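Local atomic coordinates of 2-dehydro-3-deoxy-d-gluconate/2-dehydro-3-deoxy-phosphogluconate aldolase (Picrophilus torridus, PDB entry 4UXD), a protein that is an aldolase of the dihydrodipicolinate synthetase family, a (beta/alpha)8-barrel enzyme present here as an assembly of four chains. Residues I28-I33 with T227-D232; V122-Y127 with L152-P157; E193-S198 with L218-G223. All coordinates share one frame; numbering follows the deposited sequence.

Contact 1. Residues I28-I33 with T227-D232; sequences IVCPMI and TTNFSD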
loop_
_atom_site.group_PDB
_atom_site.type_symbol
_atom_site.label_atom_id
_atom_site.label_comp_id
_atom_site.label_asym_id
_atom_site.label_seq_id
_atom_site.Cartn_x
_atom_site.Cartn_y
_atom_site.Cartn_z
ATOM N N ILE A 28 10.338 -0.519 31.570
ATOM C CA ILE A 28 10.949 -1.175 30.428
ATOM C C ILE A 28 10.619 -2.652 30.360
ATOM O O ILE A 28 10.859 -3.415 31.295
ATOM C CB ILE A 28 12.468 -0.998 30.455
ATOM C CG1 ILE A 28 12.814 0.498 30.450
ATOM C CG2 ILE A 28 13.132 -1.722 29.263
ATOM C CD1 ILE A 28 12.298 1.244 29.249
ATOM N N VAL A 29 10.052 -3.028 29.223
ATOM C CA VAL A 29 9.599 -4.377 28.949
ATOM C C VAL A 29 10.514 -5.002 27.913
ATOM O O VAL A 29 10.659 -4.433 26.832
ATOM C CB VAL A 29 8.156 -4.371 28.406
ATOM C CG1 VAL A 29 7.674 -5.790 28.088
ATOM C CG2 VAL A 29 7.234 -3.677 29.368
ATOM N N CYS A 30 11.127 -6.155 28.208
ATOM C CA CYS A 30 11.884 -6.856 27.160
ATOM C C CYS A 30 11.026 -7.842 26.367
ATOM O O CYS A 30 10.571 -8.849 26.905
ATOM C CB CYS A 30 13.070 -7.603 27.729
ATOM S SG CYS A 30 13.889 -8.608 26.453
ATOM N N PRO A 31 10.809 -7.562 25.072
ATOM C CA PRO A 31 10.174 -8.607 24.270
ATOM C C PRO A 31 11.226 -9.663 23.943
ATOM O O PRO A 31 12.047 -9.492 23.029
ATOM C CB PRO A 31 9.676 -7.856 23.037
ATOM C CG PRO A 31 10.641 -6.741 22.862
ATOM C CD PRO A 31 11.224 -6.422 24.249
ATOM N N MET A 32 11.221 -10.727 24.743
ATOM C CA MET A 32 12.289 -11.722 24.729
ATOM C C MET A 32 12.405 -12.450 23.400
ATOM O O MET A 32 11.398 -12.870 22.825
ATOM C CB MET A 32 12.067 -12.763 25.826
ATOM C CG MET A 32 12.010 -12.208 27.234
ATOM S SD MET A 32 11.670 -13.492 28.459
ATOM C CE MET A 32 13.130 -14.515 28.260
ATOM N N ILE A 33 13.635 -12.617 22.920
ATOM C CA ILE A 33 13.867 -13.620 21.894
ATOM C C ILE A 33 13.677 -14.987 22.529
ATOM O O ILE A 33 13.795 -15.147 23.743
ATOM C CB ILE A 33 15.274 -13.534 21.272
ATOM C CG1 ILE A 33 16.347 -13.668 22.357
ATOM C CG2 ILE A 33 15.434 -12.230 20.501
ATOM C CD1 ILE A 33 17.733 -13.891 21.813
ATOM N N THR A 227 15.856 -4.346 21.803
ATOM C CA THR A 227 17.289 -4.191 21.973
ATOM C C THR A 227 17.753 -4.507 23.402
ATOM O O THR A 227 18.949 -4.684 23.634
ATOM C CB THR A 227 17.741 -2.771 21.622
ATOM O OG1 THR A 227 17.147 -1.828 22.533
ATOM C CG2 THR A 227 17.367 -2.450 20.182
ATOM N N THR A 228 16.824 -4.590 24.350
ATOM C CA THR A 228 17.191 -4.924 25.723
ATOM C C THR A 228 17.651 -6.385 25.853
ATOM O O THR A 228 18.170 -6.777 26.886
ATOM C CB THR A 228 16.033 -4.669 26.711
ATOM O OG1 THR A 228 14.909 -5.496 26.377
ATOM C CG2 THR A 228 15.624 -3.214 26.670
ATOM N N ASN A 229 17.479 -7.177 24.799
ATOM C CA ASN A 229 17.951 -8.548 24.804
ATOM C C ASN A 229 19.484 -8.642 24.875
ATOM O O ASN A 229 20.029 -9.698 25.184
ATOM C CB ASN A 229 17.450 -9.283 23.557
ATOM C CG ASN A 229 16.020 -9.738 23.684
ATOM O OD1 ASN A 229 15.744 -10.780 24.276
ATOM N ND2 ASN A 229 15.095 -8.962 23.123
ATOM N N PHE A 230 20.173 -7.542 24.581
ATOM C CA PHE A 230 21.629 -7.547 24.516
ATOM C C PHE A 230 22.221 -6.147 24.651
ATOM O O PHE A 230 23.393 -5.933 24.377
ATOM C CB PHE A 230 22.084 -8.179 23.206
ATOM C CG PHE A 230 21.217 -7.820 22.043
ATOM C CD1 PHE A 230 21.376 -6.614 21.393
ATOM C CD2 PHE A 230 20.216 -8.679 21.623
ATOM C CE1 PHE A 230 20.561 -6.285 20.336
ATOM C CE2 PHE A 230 19.404 -8.355 20.568
ATOM C CZ PHE A 230 19.573 -7.162 19.922
ATOM N N SER A 231 21.408 -5.202 25.097
ATOM C CA SER A 231 21.861 -3.836 25.290
ATOM C C SER A 231 21.087 -3.164 26.418
ATOM O O SER A 231 19.863 -3.276 26.497
ATOM C CB SER A 231 21.711 -3.045 23.998
ATOM O OG SER A 231 22.158 -1.721 24.171
ATOM N N ASP A 232 21.813 -2.481 27.299
ATOM C CA ASP A 232 21.203 -1.765 28.413
ATOM C C ASP A 232 20.809 -0.323 28.032
ATOM O O ASP A 232 20.228 0.405 28.849
ATOM C CB ASP A 232 22.166 -1.739 29.603
ATOM C CG ASP A 232 23.443 -0.947 29.304
ATOM O OD1 ASP A 232 23.802 -0.810 28.111
ATOM O OD2 ASP A 232 24.086 -0.461 30.257
#
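The side-chain amide of Asn229 docks on the end of strand 27-31, joining two backbone groups of this (beta/alpha)8 barrel at the C-terminal side of its strands. Its ND2 donates to Pro31 O over 3.1 Å with a nearly straight N-H...O angle of 170°. The acceptor lies in the amide plane of Asn229, although the donor itself stands well above the carbonyl plane of Pro31. Its OD1 in turn accepts the N-H of Ile33, with 3.1 Å from Ile33 N to Asn229 OD1. One flat group thus spans Pro31 to Ile33 and ties this part of the chain to the 3-10 segment. A second donation from ND2, to Gly226 O, helps hold the amide against rotation. Cys30 SG and Ile33 CG1 lie against the same group, at 3.6 Å from Asn229 ND2 and 3.5 Å from Asn229 OD1 respectively.

Farther out, the short 3-10 segment presents Thr228 to the strand, and Leu50 of helix 44-56 packs on both Ile33 and Asn229. The hydroxyl of Thr228 is bound to Cys225 O, which orients the side chain. With chi1 at 62°, OG1 sits between the backbone N and the carbonyl carbon, close to Cys30, while the methyl swings toward Ile28. There the contact finishes in a purely apolar touch, Thr228 CG2 lying 3.9 Å from Ile28 CG2.

Contact 2. Residues V122-Y127 with L152-P157; sequences VLMPPY and LIYNIP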
loop_
_atom_site.group_PDB
_atom_site.type_symbol
_atom_site.label_atom_id
_atom_site.label_comp_id
_atom_site.label_asym_id
_atom_site.label_seq_id
_atom_site.Cartn_x
_atom_site.Cartn_y
_atom_site.Cartn_z
ATOM N N VAL A 122 -0.560 -10.688 26.978
ATOM C CA VAL A 122 -0.440 -9.752 25.875
ATOM C C VAL A 122 -0.996 -10.371 24.606
ATOM O O VAL A 122 -0.526 -11.419 24.157
ATOM C CB VAL A 122 1.007 -9.352 25.602
ATOM C CG1 VAL A 122 1.054 -8.193 24.575
ATOM C CG2 VAL A 122 1.711 -8.991 26.888
ATOM N N LEU A 123 -1.962 -9.688 24.003
ATOM C CA LEU A 123 -2.682 -10.215 22.853
ATOM C C LEU A 123 -2.805 -9.180 21.726
ATOM O O LEU A 123 -3.285 -8.072 21.950
ATOM C CB LEU A 123 -4.070 -10.682 23.290
ATOM C CG LEU A 123 -4.966 -11.229 22.182
ATOM C CD1 LEU A 123 -4.328 -12.457 21.574
ATOM C CD2 LEU A 123 -6.360 -11.552 22.713
ATOM N N MET A 124 -2.368 -9.558 20.523
ATOM C CA MET A 124 -2.563 -8.736 19.327
ATOM C C MET A 124 -3.731 -9.289 18.514
ATOM O O MET A 124 -4.200 -10.399 18.754
ATOM C CB MET A 124 -1.291 -8.675 18.456
ATOM C CG MET A 124 -1.012 -9.912 17.608
ATOM S SD MET A 124 -0.676 -11.316 18.661
ATOM C CE MET A 124 0.940 -10.883 19.253
ATOM N N PRO A 125 -4.223 -8.507 17.556
ATOM C CA PRO A 125 -5.376 -9.079 16.863
ATOM C C PRO A 125 -5.038 -10.306 16.008
ATOM O O PRO A 125 -3.883 -10.504 15.639
ATOM C CB PRO A 125 -5.866 -7.917 16.003
ATOM C CG PRO A 125 -5.479 -6.685 16.802
ATOM C CD PRO A 125 -4.147 -7.041 17.416
ATOM N N PRO A 126 -6.048 -11.139 15.712
ATOM C CA PRO A 126 -5.847 -12.278 14.817
ATOM C C PRO A 126 -5.302 -11.843 13.482
ATOM O O PRO A 126 -5.569 -10.694 13.065
ATOM C CB PRO A 126 -7.251 -12.857 14.639
ATOM C CG PRO A 126 -8.062 -12.277 15.702
ATOM C CD PRO A 126 -7.446 -11.004 16.133
ATOM N N TYR A 127 -4.588 -12.758 12.817
ATOM C CA TYR A 127 -3.874 -12.441 11.604
ATOM C C TYR A 127 -4.261 -13.404 10.487
ATOM O O TYR A 127 -5.298 -14.070 10.585
ATOM C CB TYR A 127 -2.368 -12.427 11.883
ATOM C CG TYR A 127 -1.902 -13.488 12.832
ATOM C CD1 TYR A 127 -1.930 -13.269 14.211
ATOM C CD2 TYR A 127 -1.441 -14.716 12.363
ATOM C CE1 TYR A 127 -1.519 -14.232 15.090
ATOM C CE2 TYR A 127 -1.020 -15.702 13.246
ATOM C CZ TYR A 127 -1.057 -15.450 14.605
ATOM O OH TYR A 127 -0.638 -16.409 15.486
ATOM N N LEU A 152 -2.776 -6.718 28.254
ATOM C CA LEU A 152 -2.390 -5.565 27.450
ATOM C C LEU A 152 -2.649 -5.878 25.991
ATOM O O LEU A 152 -2.150 -6.871 25.440
ATOM C CB LEU A 152 -0.922 -5.196 27.683
ATOM C CG LEU A 152 -0.696 -4.583 29.073
ATOM C CD1 LEU A 152 0.008 -5.568 29.993
ATOM C CD2 LEU A 152 0.087 -3.294 28.995
ATOM N N ILE A 153 -3.461 -5.034 25.375
ATOM C CA ILE A 153 -3.692 -5.117 23.947
ATOM C C ILE A 153 -2.422 -4.692 23.221
ATOM O O ILE A 153 -1.685 -3.803 23.677
ATOM C CB ILE A 153 -4.881 -4.258 23.535
ATOM C CG1 ILE A 153 -6.133 -4.816 24.213
ATOM C CG2 ILE A 153 -4.997 -4.187 22.020
ATOM C CD1 ILE A 153 -7.398 -4.737 23.410
ATOM N N TYR A 154 -2.162 -5.359 22.106
ATOM C CA TYR A 154 -0.932 -5.166 21.367
ATOM C C TYR A 154 -1.258 -4.785 19.915
ATOM O O TYR A 154 -1.914 -5.530 19.190
ATOM C CB TYR A 154 -0.108 -6.437 21.477
ATOM C CG TYR A 154 1.230 -6.485 20.788
ATOM C CD1 TYR A 154 1.891 -5.341 20.357
ATOM C CD2 TYR A 154 1.828 -7.721 20.554
ATOM C CE1 TYR A 154 3.127 -5.443 19.707
ATOM C CE2 TYR A 154 3.041 -7.839 19.923
ATOM C CZ TYR A 154 3.689 -6.711 19.497
ATOM O OH TYR A 154 4.897 -6.897 18.862
ATOM N N ASN A 155 -0.845 -3.594 19.508
ATOM C CA ASN A 155 -1.149 -3.154 18.160
ATOM C C ASN A 155 0.126 -3.146 17.338
ATOM O O ASN A 155 1.026 -2.370 17.605
ATOM C CB ASN A 155 -1.822 -1.783 18.150
ATOM C CG ASN A 155 -2.092 -1.280 16.730
ATOM O OD1 ASN A 155 -2.884 -1.875 15.984
ATOM N ND2 ASN A 155 -1.414 -0.195 16.343
ATOM N N ILE A 156 0.188 -4.029 16.345
ATOM C CA ILE A 156 1.353 -4.126 15.485
ATOM C C ILE A 156 0.861 -4.373 14.041
ATOM O O ILE A 156 0.862 -5.508 13.561
ATOM C CB ILE A 156 2.328 -5.232 16.020
ATOM C CG1 ILE A 156 3.483 -5.488 15.053
ATOM C CG2 ILE A 156 1.582 -6.547 16.334
ATOM C CD1 ILE A 156 4.718 -6.049 15.718
ATOM N N PRO A 157 0.397 -3.297 13.353
ATOM C CA PRO A 157 -0.281 -3.430 12.051
ATOM C C PRO A 157 0.635 -3.936 10.924
ATOM O O PRO A 157 0.144 -4.379 9.895
ATOM C CB PRO A 157 -0.789 -1.999 11.762
ATOM C CG PRO A 157 0.114 -1.112 12.496
ATOM C CD PRO A 157 0.477 -1.883 13.768
#
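Val122 and Leu152 pair as neighbours on parallel strands, the first and last strands of a beta-alpha-beta unit of the barrel, with helix 133-144 making the crossover. Their side chains share one face of the sheet. From Val122, CG1 reaches 3.7 Å to Tyr154 CB, since chi1 of -171° sets this methyl anti to the backbone N and turns it toward the neighbouring strand, between Leu152 O and the CB of Tyr154.

Leu123 supplies both backbone hydrogen bonds: its N donates to Leu152 O at 3.2 Å, and its O accepts from Tyr154 N at 2.9 Å. Leu123 and Ile153 turn their side chains to the other face of the sheet.

At Met124 the pairing gives way to side-chain packing. Its chain bends at chi2 and chi3 and lies beside Tyr154, pointing the same way, so that Met124 CE comes 3.5 Å from Tyr154 CD2. Ile156 CG2 packs over one face of the same ring, near its rim, and also meets Met124 CB at 4.2 Å. Pro125 ends the ladder: where the next rung would need an N-H it has none, and its CD rests 3.2 Å from Tyr154 O instead.

Tyr154 OH is hydrogen-bonded to Ser67 OG and to a glycerol probably taken up from the crystallisation liquor. Beyond Pro125 the chain turns to the second subunit, where the ring of Tyr127 meets that of Tyr128 of the second subunit. Strands 95-97 and 178-183 flank the pair in the sheet, and helix 133-144 packs on Leu123, Pro125 and Ile153, its Tyr140 OH hydrogen-bonded to Leu123 O.

Contact 3. Residues E193-S198 with L218-G223; sequences EMLSLS and LGASGG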
loop_
_atom_site.group_PDB
_atom_site.type_symbol
_atom_site.label_atom_id
_atom_site.label_comp_id
_atom_site.label_asym_id
_atom_site.label_seq_id
_atom_site.Cartn_x
_atom_site.Cartn_y
_atom_site.Cartn_z
ATOM N N GLU A 193 -3.141 9.125 19.577
ATOM C CA GLU A 193 -4.526 8.686 19.793
ATOM C C GLU A 193 -4.571 7.661 20.916
ATOM O O GLU A 193 -5.420 7.768 21.799
ATOM C CB GLU A 193 -5.158 8.089 18.528
ATOM C CG GLU A 193 -5.441 9.117 17.393
ATOM C CD GLU A 193 -5.955 8.463 16.091
ATOM O OE1 GLU A 193 -5.257 7.599 15.518
ATOM O OE2 GLU A 193 -7.049 8.809 15.629
ATOM N N MET A 194 -3.658 6.675 20.893
ATOM C CA MET A 194 -3.610 5.642 21.931
ATOM C C MET A 194 -3.311 6.281 23.303
ATOM O O MET A 194 -3.932 5.925 24.323
ATOM C CB MET A 194 -2.559 4.557 21.615
ATOM C CG MET A 194 -2.839 3.646 20.397
ATOM S SD MET A 194 -4.398 2.691 20.418
ATOM C CE MET A 194 -3.945 1.213 19.521
ATOM N N LEU A 195 -2.372 7.226 23.321
ATOM C CA LEU A 195 -2.036 7.956 24.544
ATOM C C LEU A 195 -3.223 8.702 25.127
ATOM O O LEU A 195 -3.281 8.936 26.329
ATOM C CB LEU A 195 -0.911 8.953 24.286
ATOM C CG LEU A 195 0.503 8.386 24.148
ATOM C CD1 LEU A 195 1.451 9.516 23.733
ATOM C CD2 LEU A 195 0.976 7.722 25.450
ATOM N N SER A 196 -4.175 9.079 24.277
ATOM C CA SER A 196 -5.379 9.761 24.747
ATOM C C SER A 196 -6.272 8.833 25.586
ATOM O O SER A 196 -7.230 9.288 26.207
ATOM C CB SER A 196 -6.177 10.321 23.565
ATOM O OG SER A 196 -7.403 9.626 23.409
ATOM N N LEU A 197 -5.955 7.539 25.578
ATOM C CA LEU A 197 -6.655 6.537 26.381
ATOM C C LEU A 197 -5.917 6.301 27.693
ATOM O O LEU A 197 -6.345 5.499 28.528
ATOM C CB LEU A 197 -6.774 5.199 25.625
ATOM C CG LEU A 197 -7.396 5.176 24.227
ATOM C CD1 LEU A 197 -7.320 3.775 23.669
ATOM C CD2 LEU A 197 -8.834 5.654 24.241
ATOM N N SER A 198 -4.795 6.985 27.868
ATOM C CA SER A 198 -3.964 6.776 29.044
ATOM C C SER A 198 -4.690 7.197 30.330
ATOM O O SER A 198 -5.409 8.206 30.354
ATOM C CB SER A 198 -2.646 7.547 28.893
ATOM O OG SER A 198 -1.623 7.001 29.697
ATOM N N LEU A 218 5.646 12.576 25.475
ATOM C CA LEU A 218 4.218 12.675 25.222
ATOM C C LEU A 218 3.355 11.950 26.263
ATOM O O LEU A 218 2.127 11.918 26.138
ATOM C CB LEU A 218 3.917 12.112 23.830
ATOM C CG LEU A 218 4.495 12.876 22.647
ATOM C CD1 LEU A 218 4.312 12.119 21.345
ATOM C CD2 LEU A 218 3.839 14.241 22.552
ATOM N N GLY A 219 3.994 11.346 27.267
ATOM C CA GLY A 219 3.273 10.698 28.341
ATOM C C GLY A 219 3.211 9.170 28.310
ATOM O O GLY A 219 2.410 8.585 29.041
ATOM N N ALA A 220 4.037 8.508 27.499
ATOM C CA ALA A 220 4.025 7.034 27.476
ATOM C C ALA A 220 4.406 6.426 28.829
ATOM O O ALA A 220 5.310 6.917 29.516
ATOM C CB ALA A 220 4.963 6.506 26.408
ATOM N N SER A 221 3.741 5.331 29.190
ATOM C CA SER A 221 4.053 4.629 30.436
ATOM C C SER A 221 5.422 3.944 30.381
ATOM O O SER A 221 5.958 3.548 31.413
ATOM C CB SER A 221 2.970 3.599 30.759
ATOM O OG SER A 221 1.684 4.138 30.527
ATOM N N GLY A 222 5.987 3.823 29.182
ATOM C CA GLY A 222 7.294 3.208 29.000
ATOM C C GLY A 222 7.412 2.538 27.640
ATOM O O GLY A 222 6.617 2.802 26.736
ATOM N N GLY A 223 8.401 1.665 27.490
ATOM C CA GLY A 223 8.623 0.994 26.225
ATOM C C GLY A 223 8.691 -0.519 26.295
ATOM O O GLY A 223 9.038 -1.095 27.324
#
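This is a small apolar contact near the surface, between the C-terminal end of helix 188-195 and the turn that carries the chain from helix 212-217 into strand 222-224, on the side of the barrel where the strands begin. Leu195 carries it almost alone, its two methyls dividing the work. The side chains of Leu195 and Leu218 cross at about a right angle, with Leu195 CD1 3.6 Å from Leu218 CB and 3.5 Å from Leu218 O. CD2 of Leu195 reaches the backbone beyond, 3.7 Å from Ala220 CA. The surface it meets is shaped by Gly219, whose positive phi of 104° closes helix 212-217 in a Schellman motif and swings the chain past the leucine.

On its own side, Leu195 opens a type I turn, closed by a 2.9 Å bond from Ser198 N to Leu195 O. This brings Ser198 to the margin of the contact. Ser221 OG is engaged with Val204 N, on the strand that also packs on Leu195, while Leu218 touches Thr214 of the third subunit. No hydrogen bond links the two segments; the direct contact therefore rests on apolar packing and the burial of the leucine methyls, and lacks the directional constraint of a polar bond.

How the contacts relate
Contacts 1 and 2 are fully buried and lie where barrel strands end, whereas contact 3 sits near the surface where strand 222-224 begins. All three reach the same sheet. Contact 1 relies on a side-chain amide bonded to backbone, contact 2 on a parallel backbone ladder continued by aromatic and methionine packing, and contact 3 on the methyls of one leucine laid against a turn, with no hydrogen bond across. Both other contacts are nested within the long loop closed by contact 1. Strands 27-31 and 222-224 are neighbours, and Val29 N lies 2.9 Å from Gly223 O, a probable hydrogen bond between contacts 1 and 3. Contacts 2 and 3 meet more lightly, through Asn155 CB and Met194 CE at 3.9 Å.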